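Local structure of poly(ADP-ribose) glycohydrolase (3SIG) at residues L186-V189 against E190-G193. The protein hydrolyses the ribose-ribose glycosidic bonds of poly(ADP-ribose), releasing ADP-ribose, which its macrodomain-type catalytic fold holds bound in this structure. Residues are numbered along the deposited sequence; the frame is centred on the assembly and turned at random.
Sequences LRTV and EEIG
T188 and E191 bind each other twice where helix 189-209 begins. The hydroxyl OG1 of T188 accepts from the backbone N of E191 at 3.0 Å, and in return OE1 of E191 takes the backbone N-H of T188 at 2.9 Å, a fairly straight bond (164°) that meets the carboxylate on its anti side, slightly out of plane. With chi1 at 62°, OG1 of T188 sits between its own backbone N and carbonyl carbon, facing the first turn; a short hydroxyl side chain suits an N-cap for this reason. E191, its chain extended beyond CG, is long enough to reach back to the T188 N-H. This reciprocal pair is a capping box, here starting the helix that precedes strand 214-217 of the central mixed sheet. Regular helix bonding follows: O of T188 accepts from N of I192 (3.0 Å), and O of V189 from N of G193 (2.9 Å), the latter carbonyl also receiving NE2 of Q231. The E191 carboxylate has further partners. A water donates to OE1, while OE2 forms a salt bridge with NH1 of R187 whose hydrogen bond is long and weak (3.5 Å); OE2 comes in at the guanidinium edge, near its plane, the two planes standing 76° apart. Were E191 replaced by an alanine, the T188 N-H would probably lose its acceptor and R187 this counter-charge, leaving only the half of the box made by T188 OG1. I192, the buried residue of the contact, suits its place as a hydrophobic side chain: its CD1 lies 4.1 Å from CB of R187, and it also packs on L142 and on I183 of helix 180-183.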
# COMPACT_ATOMS: atom_id res chain seq x y z
N LEU A 186 -12.49 19.12 12.85
CA LEU A 186 -12.18 20.47 12.36
C LEU A 186 -12.10 20.49 10.82
O LEU A 186 -11.80 21.53 10.25
CB LEU A 186 -10.90 21.00 13.00
CG LEU A 186 -11.03 21.21 14.52
CD1 LEU A 186 -9.73 21.70 15.10
CD2 LEU A 186 -12.13 22.18 14.81
N ARG A 187 -12.38 19.35 10.17
CA ARG A 187 -12.81 19.33 8.78
C ARG A 187 -14.15 18.59 8.74
O ARG A 187 -14.38 17.69 9.54
CB ARG A 187 -11.81 18.63 7.86
CG ARG A 187 -10.40 19.19 7.88
CD ARG A 187 -10.33 20.44 7.08
NE ARG A 187 -8.95 20.92 6.97
CZ ARG A 187 -8.60 22.07 6.40
NH1 ARG A 187 -9.52 22.87 5.88
NH2 ARG A 187 -7.33 22.42 6.36
N THR A 188 -15.03 18.95 7.81
CA THR A 188 -16.34 18.30 7.74
C THR A 188 -16.20 16.91 7.09
O THR A 188 -15.21 16.61 6.41
CB THR A 188 -17.31 19.11 6.89
OG1 THR A 188 -16.78 19.18 5.56
CG2 THR A 188 -17.51 20.54 7.46
N VAL A 189 -17.23 16.10 7.26
CA VAL A 189 -17.32 14.80 6.62
C VAL A 189 -17.11 14.95 5.13
O VAL A 189 -16.37 14.17 4.51
CB VAL A 189 -18.70 14.16 6.91
CG1 VAL A 189 -18.92 12.87 6.09
CG2 VAL A 189 -18.83 13.85 8.41
N GLU A 190 -17.73 15.96 4.55
CA GLU A 190 -17.68 16.17 3.11
C GLU A 190 -16.30 16.64 2.64
O GLU A 190 -15.85 16.21 1.58
CB GLU A 190 -18.77 17.15 2.69
CG GLU A 190 -20.21 16.59 2.89
CD GLU A 190 -20.66 16.49 4.36
OE1 GLU A 190 -20.21 17.31 5.20
OE2 GLU A 190 -21.44 15.57 4.65
N GLU A 191 -15.62 17.47 3.43
CA GLU A 191 -14.27 17.88 3.10
C GLU A 191 -13.35 16.66 3.08
O GLU A 191 -12.54 16.49 2.15
CB GLU A 191 -13.72 18.88 4.13
CG GLU A 191 -14.12 20.32 3.91
CD GLU A 191 -13.54 21.24 4.98
OE1 GLU A 191 -13.90 21.10 6.17
OE2 GLU A 191 -12.68 22.09 4.65
N ILE A 192 -13.46 15.80 4.09
CA ILE A 192 -12.63 14.60 4.14
C ILE A 192 -13.00 13.72 2.95
O ILE A 192 -12.12 13.15 2.31
CB ILE A 192 -12.84 13.84 5.45
CG1 ILE A 192 -12.33 14.68 6.62
CG2 ILE A 192 -12.13 12.49 5.45
CD1 ILE A 192 -10.86 14.89 6.58
N GLY A 193 -14.29 13.61 2.63
CA GLY A 193 -14.71 12.79 1.52
C GLY A 193 -14.12 13.27 0.20
O GLY A 193 -13.72 12.47 -0.64
O HOH W 1 -13.98 22.84 7.99